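PDB 4M0X: chloromuconate cycloisomerase from Rhodococcus opacus, which belongs to the enolase superfamily, joining a mandelate racemase/muconate lactonizing enzyme N-terminal domain to a TIM-barrel-like domain that carries a manganese ion. Local coordinates for residues 35-40 against 363-368; 166-171 against 199-204; 212-217 against 240-245. All blocks are in the same frame, centred on the assembly; numbering follows the deposited sequence.

Contact 1: 35-40 against 363-368; sequences LVRVRD and ERLRKY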
ATOM      1  N   LEU A  35       6.301  46.342  11.084  1.00 24.96           N
ATOM      2  CA  LEU A  35       6.631  46.214  12.516  1.00 25.62           C
ATOM      3  C   LEU A  35       5.395  46.277  13.425  1.00 24.50           C
ATOM      4  O   LEU A  35       4.715  47.291  13.466  1.00 24.83           O
ATOM      5  CB  LEU A  35       7.692  47.221  12.975  1.00 24.53           C
ATOM      6  CG  LEU A  35       7.964  46.913  14.443  1.00 24.54           C
ATOM      7  CD1 LEU A  35       9.234  46.106  14.579  1.00 24.53           C
ATOM      8  CD2 LEU A  35       8.014  48.158  15.303  1.00 25.61           C
ATOM      9  N   VAL A  36       5.092  45.190  14.131  1.00 26.11           N
ATOM     10  CA  VAL A  36       3.903  45.172  15.015  1.00 26.25           C
ATOM     11  C   VAL A  36       4.268  45.549  16.435  1.00 28.43           C
ATOM     12  O   VAL A  36       5.351  45.192  16.920  1.00 28.68           O
ATOM     13  CB  VAL A  36       3.158  43.847  14.999  1.00 24.71           C
ATOM     14  CG1 VAL A  36       2.184  43.753  16.178  1.00 25.50           C
ATOM     15  CG2 VAL A  36       2.409  43.716  13.690  1.00 24.83           C
ATOM     16  N   ARG A  37       3.385  46.314  17.075  1.00 29.77           N
ATOM     17  CA  ARG A  37       3.618  46.769  18.434  1.00 31.49           C
ATOM     18  C   ARG A  37       2.407  46.564  19.251  1.00 33.62           C
ATOM     19  O   ARG A  37       1.289  46.875  18.829  1.00 36.61           O
ATOM     20  CB  ARG A  37       3.980  48.230  18.465  1.00 33.57           C
ATOM     21  CG  ARG A  37       5.389  48.457  17.978  1.00 34.03           C
ATOM     22  CD  ARG A  37       5.529  49.926  17.681  1.00 35.97           C
ATOM     23  NE  ARG A  37       5.996  50.644  18.855  1.00 33.45           N
ATOM     24  CZ  ARG A  37       6.135  51.954  18.901  1.00 29.00           C
ATOM     25  NH1 ARG A  37       5.804  52.675  17.836  1.00 29.30           N
ATOM     26  NH2 ARG A  37       6.578  52.515  20.014  1.00 25.11           N
ATOM     27  N   VAL A  38       2.632  46.008  20.427  1.00 36.37           N
ATOM     28  CA  VAL A  38       1.551  45.660  21.317  1.00 39.92           C
ATOM     29  C   VAL A  38       1.918  46.376  22.596  1.00 40.15           C
ATOM     30  O   VAL A  38       3.011  46.160  23.113  1.00 44.41           O
ATOM     31  CB  VAL A  38       1.439  44.123  21.518  1.00 39.29           C
ATOM     32  CG1 VAL A  38       0.137  43.772  22.209  1.00 39.98           C
ATOM     33  CG2 VAL A  38       1.469  43.389  20.187  1.00 40.18           C
ATOM     34  N   ARG A  39       1.049  47.278  23.046  1.00 39.66           N
ATOM     35  CA  ARG A  39       1.227  47.989  24.314  1.00 43.38           C
ATOM     36  C   ARG A  39       0.139  47.460  25.246  1.00 43.41           C
ATOM     37  O   ARG A  39      -0.988  47.246  24.796  1.00 42.92           O
ATOM     38  CB  ARG A  39       1.139  49.514  24.106  1.00 44.57           C
ATOM     39  CG  ARG A  39       1.580  50.396  25.278  1.00 44.62           C
ATOM     40  N   ASP A  40       0.481  47.176  26.507  1.00 42.68           N
ATOM     41  CA  ASP A  40      -0.518  46.681  27.476  1.00 41.12           C
ATOM     42  C   ASP A  40      -0.952  47.749  28.513  1.00 40.84           C
ATOM     43  O   ASP A  40      -0.404  48.862  28.552  1.00 37.79           O
ATOM     44  CB  ASP A  40      -0.068  45.373  28.140  1.00 41.15           C
ATOM     45  CG  ASP A  40       1.110  45.560  29.126  1.00 47.36           C
ATOM     46  OD1 ASP A  40       1.646  46.686  29.261  1.00 46.42           O
ATOM     47  OD2 ASP A  40       1.508  44.561  29.784  1.00 49.90           O
ATOM     48  N   GLU A 363      13.433  56.112  17.038  1.00 29.82           N
ATOM     49  CA  GLU A 363      13.895  57.061  16.055  1.00 33.80           C
ATOM     50  C   GLU A 363      14.118  56.348  14.732  1.00 33.16           C
ATOM     51  O   GLU A 363      13.669  56.830  13.679  1.00 31.82           O
ATOM     52  CB  GLU A 363      15.161  57.796  16.531  1.00 36.77           C
ATOM     53  CG  GLU A 363      15.820  58.696  15.497  1.00 39.09           C
ATOM     54  CD  GLU A 363      14.894  59.740  14.884  1.00 40.20           C
ATOM     55  OE1 GLU A 363      13.775  59.987  15.402  1.00 36.71           O
ATOM     56  OE2 GLU A 363      15.312  60.327  13.858  1.00 43.40           O
ATOM     57  N   ARG A 364      14.782  55.192  14.785  1.00 32.22           N
ATOM     58  CA  ARG A 364      14.971  54.383  13.574  1.00 29.79           C
ATOM     59  C   ARG A 364      13.640  53.928  12.969  1.00 28.03           C
ATOM     60  O   ARG A 364      13.472  53.950  11.744  1.00 27.42           O
ATOM     61  CB  ARG A 364      15.838  53.178  13.870  1.00 29.18           C
ATOM     62  CG  ARG A 364      17.301  53.426  13.721  1.00 29.21           C
ATOM     63  CD  ARG A 364      17.986  52.578  14.751  1.00 30.71           C
ATOM     64  NE  ARG A 364      19.267  53.155  15.112  1.00 32.35           N
ATOM     65  CZ  ARG A 364      20.418  52.611  14.783  1.00 33.29           C
ATOM     66  NH1 ARG A 364      20.414  51.443  14.136  1.00 37.01           N
ATOM     67  NH2 ARG A 364      21.558  53.199  15.134  1.00 31.46           N
ATOM     68  N   LEU A 365      12.708  53.505  13.820  1.00 26.36           N
ATOM     69  CA  LEU A 365      11.409  53.118  13.336  1.00 27.22           C
ATOM     70  C   LEU A 365      10.800  54.285  12.549  1.00 29.51           C
ATOM     71  O   LEU A 365      10.310  54.100  11.423  1.00 32.76           O
ATOM     72  CB  LEU A 365      10.471  52.670  14.465  1.00 25.53           C
ATOM     73  CG  LEU A 365       9.010  52.523  13.987  1.00 25.05           C
ATOM     74  CD1 LEU A 365       8.855  51.470  12.893  1.00 23.93           C
ATOM     75  CD2 LEU A 365       8.055  52.229  15.131  1.00 25.38           C
ATOM     76  N   ARG A 366      10.845  55.481  13.129  1.00 30.03           N
ATOM     77  CA  ARG A 366      10.227  56.644  12.505  1.00 29.93           C
ATOM     78  C   ARG A 366      10.947  56.874  11.206  1.00 29.34           C
ATOM     79  O   ARG A 366      10.307  56.988  10.179  1.00 28.22           O
ATOM     80  CB  ARG A 366      10.340  57.867  13.409  1.00 32.29           C
ATOM     81  CG  ARG A 366       9.766  59.141  12.827  1.00 34.28           C
ATOM     82  CD  ARG A 366      10.179  60.348  13.652  1.00 35.29           C
ATOM     83  NE  ARG A 366      11.590  60.698  13.466  1.00 39.84           N
ATOM     84  CZ  ARG A 366      12.141  61.091  12.311  1.00 40.17           C
ATOM     85  NH1 ARG A 366      11.413  61.167  11.205  1.00 41.68           N
ATOM     86  NH2 ARG A 366      13.435  61.402  12.256  1.00 36.43           N
ATOM     87  N   LYS A 367      12.287  56.867  11.276  1.00 29.28           N
ATOM     88  CA  LYS A 367      13.186  57.196  10.155  1.00 27.25           C
ATOM     89  C   LYS A 367      12.947  56.301   8.980  1.00 26.82           C
ATOM     90  O   LYS A 367      12.964  56.778   7.847  1.00 28.62           O
ATOM     91  CB  LYS A 367      14.675  57.120  10.553  1.00 26.96           C
ATOM     92  CG  LYS A 367      15.619  57.808   9.577  1.00 27.08           C
ATOM     93  CD  LYS A 367      16.935  57.063   9.350  1.00 25.93           C
ATOM     94  CE  LYS A 367      18.131  57.698  10.048  1.00 25.09           C
ATOM     95  NZ  LYS A 367      19.364  57.367   9.290  1.00 23.99           N
ATOM     96  N   TYR A 368      12.714  55.014   9.242  1.00 26.51           N
ATOM     97  CA  TYR A 368      12.553  54.062   8.159  1.00 26.16           C
ATOM     98  C   TYR A 368      11.125  53.615   7.919  1.00 27.03           C
ATOM     99  O   TYR A 368      10.905  52.713   7.107  1.00 28.21           O
ATOM    100  CB  TYR A 368      13.478  52.862   8.323  1.00 26.17           C
ATOM    101  CG  TYR A 368      14.955  53.174   8.248  1.00 26.48           C
ATOM    102  CD1 TYR A 368      15.541  53.588   7.052  1.00 26.54           C
ATOM    103  CD2 TYR A 368      15.776  53.048   9.380  1.00 26.78           C
ATOM    104  CE1 TYR A 368      16.901  53.862   6.972  1.00 27.19           C
ATOM    105  CE2 TYR A 368      17.143  53.318   9.322  1.00 27.38           C
ATOM    106  CZ  TYR A 368      17.713  53.715   8.113  1.00 28.96           C
ATOM    107  OH  TYR A 368      19.084  53.984   8.026  1.00 29.11           O
TER

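Contact 2: 166-171 against 199-204; sequences FKMGAE and GRWSEL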
ATOM      1  N   PHE A 166      23.068  28.048  -2.230  1.00 29.85           N
ATOM      2  CA  PHE A 166      22.944  28.715  -3.515  1.00 31.53           C
ATOM      3  C   PHE A 166      21.493  28.949  -3.821  1.00 35.06           C
ATOM      4  O   PHE A 166      20.695  27.997  -3.875  1.00 36.25           O
ATOM      5  CB  PHE A 166      23.541  27.867  -4.630  1.00 30.85           C
ATOM      6  CG  PHE A 166      25.022  27.879  -4.656  1.00 30.13           C
ATOM      7  CD1 PHE A 166      25.697  28.835  -5.384  1.00 31.76           C
ATOM      8  CD2 PHE A 166      25.739  26.942  -3.947  1.00 29.68           C
ATOM      9  CE1 PHE A 166      27.078  28.850  -5.399  1.00 33.32           C
ATOM     10  CE2 PHE A 166      27.113  26.933  -3.972  1.00 30.51           C
ATOM     11  CZ  PHE A 166      27.788  27.891  -4.693  1.00 31.92           C
ATOM     12  N   LYS A 167      21.136  30.214  -4.011  1.00 38.15           N
ATOM     13  CA  LYS A 167      19.749  30.522  -4.296  1.00 41.63           C
ATOM     14  C   LYS A 167      19.619  30.251  -5.790  1.00 39.12           C
ATOM     15  O   LYS A 167      20.529  30.583  -6.541  1.00 38.21           O
ATOM     16  CB  LYS A 167      19.403  31.963  -3.897  1.00 43.73           C
ATOM     17  CG  LYS A 167      18.061  32.103  -3.190  1.00 51.45           C
ATOM     18  CD  LYS A 167      18.181  32.221  -1.659  1.00 57.46           C
ATOM     19  CE  LYS A 167      17.145  31.369  -0.884  1.00 57.16           C
ATOM     20  NZ  LYS A 167      15.860  31.005  -1.579  1.00 51.69           N
ATOM     21  N   MET A 168      18.534  29.583  -6.199  1.00 38.46           N
ATOM     22  CA  MET A 168      18.344  29.137  -7.605  1.00 37.07           C
ATOM     23  C   MET A 168      16.941  29.408  -8.142  1.00 36.91           C
ATOM     24  O   MET A 168      16.058  29.866  -7.418  1.00 39.31           O
ATOM     25  CB  MET A 168      18.703  27.641  -7.769  1.00 34.04           C
ATOM     26  CG  MET A 168      20.189  27.372  -7.579  1.00 32.80           C
ATOM     27  SD  MET A 168      20.876  25.756  -7.994  1.00 32.49           S
ATOM     28  CE  MET A 168      20.477  25.639  -9.726  1.00 32.63           C
ATOM     29  N   GLY A 169      16.749  29.136  -9.425  1.00 38.48           N
ATOM     30  CA  GLY A 169      15.426  29.213 -10.042  1.00 36.88           C
ATOM     31  C   GLY A 169      15.105  30.463 -10.841  1.00 37.75           C
ATOM     32  O   GLY A 169      13.987  30.617 -11.329  1.00 36.52           O
ATOM     33  N   ALA A 170      16.066  31.364 -10.979  1.00 38.47           N
ATOM     34  CA  ALA A 170      15.807  32.615 -11.684  1.00 41.40           C
ATOM     35  C   ALA A 170      16.019  32.502 -13.195  1.00 41.90           C
ATOM     36  O   ALA A 170      15.747  33.455 -13.931  1.00 42.83           O
ATOM     37  CB  ALA A 170      16.651  33.749 -11.108  1.00 40.07           C
ATOM     38  N   GLU A 171      16.505  31.351 -13.646  1.00 38.34           N
ATOM     39  CA  GLU A 171      16.979  31.194 -15.009  1.00 37.75           C
ATOM     40  C   GLU A 171      16.886  29.721 -15.295  1.00 37.31           C
ATOM     41  O   GLU A 171      16.756  28.951 -14.365  1.00 36.36           O
ATOM     42  CB  GLU A 171      18.429  31.688 -15.134  1.00 39.83           C
ATOM     43  CG  GLU A 171      19.391  31.187 -14.064  1.00 39.12           C
ATOM     44  CD  GLU A 171      20.856  31.346 -14.459  1.00 42.13           C
ATOM     45  OE1 GLU A 171      21.593  32.133 -13.806  1.00 41.69           O
ATOM     46  OE2 GLU A 171      21.286  30.668 -15.420  1.00 42.31           O
ATOM     47  N   GLY A 199      11.236  25.568  -5.451  1.00 32.15           N
ATOM     48  CA  GLY A 199      10.179  24.736  -6.003  1.00 33.47           C
ATOM     49  C   GLY A 199       9.856  24.999  -7.461  1.00 35.36           C
ATOM     50  O   GLY A 199       8.791  24.628  -7.930  1.00 37.78           O
ATOM     51  N   ARG A 200      10.786  25.626  -8.182  1.00 36.56           N
ATOM     52  CA  ARG A 200      10.545  26.093  -9.559  1.00 34.67           C
ATOM     53  C   ARG A 200      11.025  25.084 -10.604  1.00 31.44           C
ATOM     54  O   ARG A 200      10.823  25.292 -11.798  1.00 30.05           O
ATOM     55  CB  ARG A 200      11.218  27.452  -9.806  1.00 34.36           C
ATOM     56  CG  ARG A 200      10.737  28.582  -8.923  1.00 39.88           C
ATOM     57  CD  ARG A 200       9.865  29.578  -9.677  1.00 50.09           C
ATOM     58  NE  ARG A 200       8.456  29.552  -9.254  1.00 60.50           N
ATOM     59  CZ  ARG A 200       7.756  30.623  -8.877  1.00 61.63           C
ATOM     60  NH1 ARG A 200       8.322  31.828  -8.882  1.00 69.29           N
ATOM     61  NH2 ARG A 200       6.485  30.497  -8.512  1.00 56.88           N
ATOM     62  N   TRP A 201      11.662  24.005 -10.160  1.00 27.36           N
ATOM     63  CA  TRP A 201      12.168  23.021 -11.087  1.00 26.09           C
ATOM     64  C   TRP A 201      11.141  21.948 -11.386  1.00 25.38           C
ATOM     65  O   TRP A 201      10.345  21.588 -10.527  1.00 25.99           O
ATOM     66  CB  TRP A 201      13.409  22.395 -10.502  1.00 26.72           C
ATOM     67  CG  TRP A 201      14.629  23.168 -10.811  1.00 27.30           C
ATOM     68  CD1 TRP A 201      14.696  24.439 -11.320  1.00 26.69           C
ATOM     69  CD2 TRP A 201      15.976  22.745 -10.608  1.00 26.72           C
ATOM     70  NE1 TRP A 201      16.005  24.818 -11.454  1.00 25.62           N
ATOM     71  CE2 TRP A 201      16.812  23.798 -11.027  1.00 25.87           C
ATOM     72  CE3 TRP A 201      16.563  21.570 -10.117  1.00 26.02           C
ATOM     73  CZ2 TRP A 201      18.207  23.705 -10.989  1.00 25.66           C
ATOM     74  CZ3 TRP A 201      17.953  21.484 -10.079  1.00 25.20           C
ATOM     75  CH2 TRP A 201      18.754  22.544 -10.512  1.00 25.17           C
ATOM     76  N   SER A 202      11.154  21.417 -12.594  1.00 23.85           N
ATOM     77  CA  SER A 202      10.258  20.311 -12.878  1.00 24.47           C
ATOM     78  C   SER A 202      10.854  19.030 -12.353  1.00 27.15           C
ATOM     79  O   SER A 202      12.102  18.897 -12.179  1.00 28.25           O
ATOM     80  CB  SER A 202      10.000  20.173 -14.380  1.00 23.69           C
ATOM     81  OG  SER A 202      11.131  19.660 -15.075  1.00 22.84           O
ATOM     82  N   GLU A 203       9.985  18.057 -12.134  1.00 27.95           N
ATOM     83  CA  GLU A 203      10.463  16.733 -11.813  1.00 28.89           C
ATOM     84  C   GLU A 203      11.586  16.250 -12.758  1.00 28.88           C
ATOM     85  O   GLU A 203      12.596  15.738 -12.278  1.00 29.99           O
ATOM     86  CB  GLU A 203       9.320  15.770 -11.841  1.00 30.75           C
ATOM     87  CG  GLU A 203       9.293  14.928 -10.605  1.00 34.47           C
ATOM     88  CD  GLU A 203       8.083  14.032 -10.562  1.00 38.47           C
ATOM     89  OE1 GLU A 203       6.950  14.529 -10.880  1.00 43.00           O
ATOM     90  OE2 GLU A 203       8.282  12.841 -10.186  1.00 34.47           O
ATOM     91  N   LEU A 204      11.427  16.426 -14.075  1.00 26.71           N
ATOM     92  CA  LEU A 204      12.515  16.122 -15.044  1.00 28.51           C
ATOM     93  C   LEU A 204      13.850  16.857 -14.776  1.00 28.58           C
ATOM     94  O   LEU A 204      14.919  16.244 -14.792  1.00 26.31           O
ATOM     95  CB  LEU A 204      12.071  16.382 -16.492  1.00 28.65           C
ATOM     96  CG  LEU A 204      11.577  15.233 -17.367  1.00 29.23           C
ATOM     97  CD1 LEU A 204      10.794  14.224 -16.562  1.00 33.29           C
ATOM     98  CD2 LEU A 204      10.692  15.758 -18.477  1.00 29.54           C
TER
HETATM   99  O   HOH W   1      16.919  27.047 -12.163  1.00 23.82           O

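Contact 3: 212-217 against 240-245; sequences ILADAG and LSIPIM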
ATOM      1  N   ILE A 212      24.033  15.662 -10.754  1.00 23.12           N
ATOM      2  CA  ILE A 212      25.210  16.286 -11.296  1.00 26.16           C
ATOM      3  C   ILE A 212      25.795  17.242 -10.262  1.00 28.50           C
ATOM      4  O   ILE A 212      27.029  17.281 -10.030  1.00 32.61           O
ATOM      5  CB  ILE A 212      24.939  16.947 -12.676  1.00 26.58           C
ATOM      6  CG1 ILE A 212      24.937  15.878 -13.777  1.00 25.07           C
ATOM      7  CG2 ILE A 212      25.989  17.991 -13.025  1.00 25.50           C
ATOM      8  CD1 ILE A 212      24.116  16.282 -14.979  1.00 25.49           C
ATOM      9  N   LEU A 213      24.911  17.981  -9.610  1.00 27.15           N
ATOM     10  CA  LEU A 213      25.319  18.876  -8.557  1.00 26.91           C
ATOM     11  C   LEU A 213      25.758  18.129  -7.282  1.00 28.24           C
ATOM     12  O   LEU A 213      26.623  18.591  -6.546  1.00 29.05           O
ATOM     13  CB  LEU A 213      24.195  19.861  -8.265  1.00 26.56           C
ATOM     14  CG  LEU A 213      23.806  20.906  -9.317  1.00 25.07           C
ATOM     15  CD1 LEU A 213      22.385  21.460  -9.111  1.00 23.49           C
ATOM     16  CD2 LEU A 213      24.810  22.031  -9.245  1.00 26.08           C
ATOM     17  N   ALA A 214      25.179  16.972  -7.010  1.00 30.84           N
ATOM     18  CA  ALA A 214      25.590  16.215  -5.822  1.00 34.10           C
ATOM     19  C   ALA A 214      27.001  15.698  -6.047  1.00 37.12           C
ATOM     20  O   ALA A 214      27.834  15.717  -5.138  1.00 38.83           O
ATOM     21  CB  ALA A 214      24.626  15.078  -5.520  1.00 31.01           C
ATOM     22  N   ASP A 215      27.270  15.254  -7.274  1.00 42.50           N
ATOM     23  CA  ASP A 215      28.619  14.850  -7.676  1.00 42.64           C
ATOM     24  C   ASP A 215      29.636  15.972  -7.440  1.00 40.05           C
ATOM     25  O   ASP A 215      30.736  15.705  -6.995  1.00 36.92           O
ATOM     26  CB  ASP A 215      28.627  14.396  -9.140  1.00 43.47           C
ATOM     27  CG  ASP A 215      27.904  13.068  -9.347  1.00 48.83           C
ATOM     28  OD1 ASP A 215      27.480  12.430  -8.339  1.00 48.17           O
ATOM     29  OD2 ASP A 215      27.748  12.664 -10.528  1.00 48.47           O
ATOM     30  N   ALA A 216      29.246  17.217  -7.717  1.00 39.41           N
ATOM     31  CA  ALA A 216      30.125  18.383  -7.518  1.00 40.64           C
ATOM     32  C   ALA A 216      30.166  18.951  -6.094  1.00 40.40           C
ATOM     33  O   ALA A 216      30.808  19.965  -5.853  1.00 43.42           O
ATOM     34  CB  ALA A 216      29.760  19.486  -8.498  1.00 42.02           C
ATOM     35  N   GLY A 217      29.466  18.320  -5.155  1.00 41.50           N
ATOM     36  CA  GLY A 217      29.584  18.691  -3.742  1.00 38.25           C
ATOM     37  C   GLY A 217      28.351  19.271  -3.078  1.00 36.35           C
ATOM     38  O   GLY A 217      28.376  19.583  -1.885  1.00 33.09           O
ATOM     39  N   LEU A 240      17.989  10.047  -5.140  1.00 34.54           N
ATOM     40  CA  LEU A 240      19.109  10.895  -4.807  1.00 31.07           C
ATOM     41  C   LEU A 240      20.035  10.399  -3.710  1.00 32.89           C
ATOM     42  O   LEU A 240      19.593   9.836  -2.713  1.00 33.91           O
ATOM     43  CB  LEU A 240      18.575  12.259  -4.422  1.00 32.43           C
ATOM     44  CG  LEU A 240      18.493  13.279  -5.550  1.00 34.07           C
ATOM     45  CD1 LEU A 240      17.830  12.720  -6.797  1.00 32.29           C
ATOM     46  CD2 LEU A 240      17.748  14.497  -5.038  1.00 33.44           C
ATOM     47  N   SER A 241      21.330  10.644  -3.907  1.00 33.45           N
ATOM     48  CA  SER A 241      22.368  10.282  -2.956  1.00 33.49           C
ATOM     49  C   SER A 241      22.451  11.340  -1.852  1.00 36.03           C
ATOM     50  O   SER A 241      23.228  11.206  -0.905  1.00 39.08           O
ATOM     51  CB  SER A 241      23.709  10.204  -3.679  1.00 34.59           C
ATOM     52  OG  SER A 241      24.016  11.433  -4.358  1.00 33.77           O
ATOM     53  N   ILE A 242      21.664  12.401  -1.977  1.00 34.32           N
ATOM     54  CA  ILE A 242      21.704  13.493  -1.009  1.00 32.98           C
ATOM     55  C   ILE A 242      20.298  13.723  -0.509  1.00 30.86           C
ATOM     56  O   ILE A 242      19.343  13.415  -1.205  1.00 31.22           O
ATOM     57  CB  ILE A 242      22.278  14.812  -1.607  1.00 33.36           C
ATOM     58  CG1 ILE A 242      21.593  15.155  -2.932  1.00 31.16           C
ATOM     59  CG2 ILE A 242      23.799  14.740  -1.759  1.00 30.13           C
ATOM     60  CD1 ILE A 242      21.792  16.586  -3.348  1.00 31.68           C
ATOM     61  N   PRO A 243      20.157  14.246   0.711  1.00 30.28           N
ATOM     62  CA  PRO A 243      18.796  14.459   1.223  1.00 27.91           C
ATOM     63  C   PRO A 243      18.046  15.639   0.621  1.00 27.79           C
ATOM     64  O   PRO A 243      18.640  16.580   0.092  1.00 27.61           O
ATOM     65  CB  PRO A 243      19.015  14.686   2.726  1.00 27.69           C
ATOM     66  CG  PRO A 243      20.430  15.136   2.852  1.00 28.58           C
ATOM     67  CD  PRO A 243      21.186  14.423   1.755  1.00 28.77           C
ATOM     68  N   ILE A 244      16.730  15.586   0.767  1.00 29.13           N
ATOM     69  CA  ILE A 244      15.794  16.591   0.289  1.00 27.94           C
ATOM     70  C   ILE A 244      15.149  17.295   1.492  1.00 28.11           C
ATOM     71  O   ILE A 244      14.590  16.640   2.393  1.00 28.91           O
ATOM     72  CB  ILE A 244      14.662  15.892  -0.505  1.00 28.96           C
ATOM     73  CG1 ILE A 244      15.230  15.054  -1.635  1.00 30.04           C
ATOM     74  CG2 ILE A 244      13.637  16.876  -1.049  1.00 29.53           C
ATOM     75  CD1 ILE A 244      15.987  15.877  -2.649  1.00 32.27           C
ATOM     76  N   MET A 245      15.165  18.622   1.475  1.00 25.76           N
ATOM     77  CA  MET A 245      14.512  19.410   2.502  1.00 23.29           C
ATOM     78  C   MET A 245      13.236  20.115   2.033  1.00 22.01           C
ATOM     79  O   MET A 245      13.221  20.803   1.021  1.00 23.49           O
ATOM     80  CB  MET A 245      15.500  20.427   2.996  1.00 24.50           C
ATOM     81  CG  MET A 245      14.993  21.431   4.005  1.00 25.91           C
ATOM     82  SD  MET A 245      16.413  21.999   4.964  1.00 28.15           S
ATOM     83  CE  MET A 245      17.418  22.870   3.766  1.00 25.42           C
TER

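Contact 1: 35-40 against 363-368
L365, on helix 362-368 near the C terminus, reaches L35 and R37 of strand 27-40 in the antiparallel sheet of the N-terminal domain, an example of an enolase-superfamily chain folding its tail back onto its first domain. Along the helix, E363 forms a salt bridge within the helix to R366, which grips it side-on: R366 NE donates to E363 OE1 at 3.0 Å, and R366 NH2 to E363 OE2 at 2.7 Å. R364 follows and anchors the helix to its own surroundings through salt bridges with D334 and D361. L365 then carries the whole contact. With chi1 at 169°, CG lies anti to the backbone N, and the two methyls extend to the sheet: CD2 lies 4.1 Å from L35 CD2 in plain apolar packing. The same L365 CD2 is 3.5 Å from R37 NH1, approaching the guanidinium obliquely. That group is placed by charge, since R37 NH2 is salt-bridged to E362 and R37 NE to E45, so the leucine packs beside an arginine already held by two carboxylates. Further along the chain, K367 CD rests 3.6 Å above the plane of the Y368 ring, offset toward its rim.

Contact 2: 166-171 against 199-204
The indole of W201 meets M168 at the benzo end of its ring system and a water at its edge. The methionine methyl comes in obliquely, neither squarely over a face nor in the ring plane: M168 CE lies nearest W201 CZ2, with CH2 the next atom along. M168 SD stands 5.3 Å from the centroid of the six-membered ring and 48° off its normal, an oblique Met-aromatic contact. The bend at the end of the methionine chain, chi3 60°, carries the methyl to the ring. Water 1 lies in the indole plane and donates to the carbonyl O of E171 at 2.9 Å; its bond from W201 NE1 is modelled too short and is doubtful in detail, but the water appears to link the two loops. L210 and L213 of helix 203-215 and S177 of helix 173-183 also pack on the tryptophan.

Beside this pair the backbones draw together, with G169 CA 5.8 Å from R200 CA. At the backbone angles of G169, phi 100°, a CB would be jammed against the carbonyl O of M168 and would point at R200 CB; its absence lets the chains come this close. R200 starts toward G169 but its chain leads away to A24 and A25, and to G95 of a third subunit. S202 then N-caps helix 203-215, its hydroxyl capping a backbone N just past L204 while its own N binds E205 OE1, consistent with a capping box.

The two loops follow the adjacent parallel strands 163-167 and 192-196. The latter ends in D196, which binds manganese with E222 and D247, and the M168 side chain lies about 10 Å from the metal. Packing between successive beta-alpha loops at the C-terminal ends of the strands, beside the metal site, is characteristic of the enolase-superfamily barrel.

Contact 3: 212-217 against 240-245
A214, on the last turn of helix 203-215, offers its single methyl to I242 and S241 in the loop that leads into strand 244-246. The apolar part belongs to I242, whose branches gather round that one carbon: A214 CB is 3.9 Å from I242 CG2 and 4.0 Å from I242 CG1, with CD1 beside them. An unusual chi1 of 50° sets CG1 between the backbone N and the carbonyl carbon and leaves CG2 beside the N, a setting in which both branches of the isoleucine can face the helix. The second kind of contact is between a methyl and a hydroxyl: S241 OG approaches A214 CB to 3.9 Å, in van der Waals packing alone.

Backbone bonds shape the helix end that presents the alanine. A216 N donates to I212 O, and G217 N to A214 O at 3.1 Å, and the positive phi of G217 closes the helix in a Schellman motif. L213, which is buried, and I212 pack on helix 173-183. The loop, meanwhile, descends from the end of helix 230-239, lays P243 on V220 of strand 220-222 and L204 of a fourth subunit, and enters the barrel sheet as strand 244-246, between the parallel strands 220-222 and 267-270.

Overall arrangement
From the N terminus, the first segment reached is on strand 27-40, one half of contact 1, which stays open until helix 362-368 returns to it and closes a loop of more than 300 residues. Contacts 2 and 3 are both nested inside that loop. Contact 2 joins successive beta-alpha units of the barrel, and contact 3 follows in series, closing a short loop from the far end of helix 203-215. That helix serves both, and through it the two contacts touch. Contact 1, with its centre about 37 and 43 Å from theirs, lies across the chain's centre and ties the C-terminal tail to the N-terminal sheet.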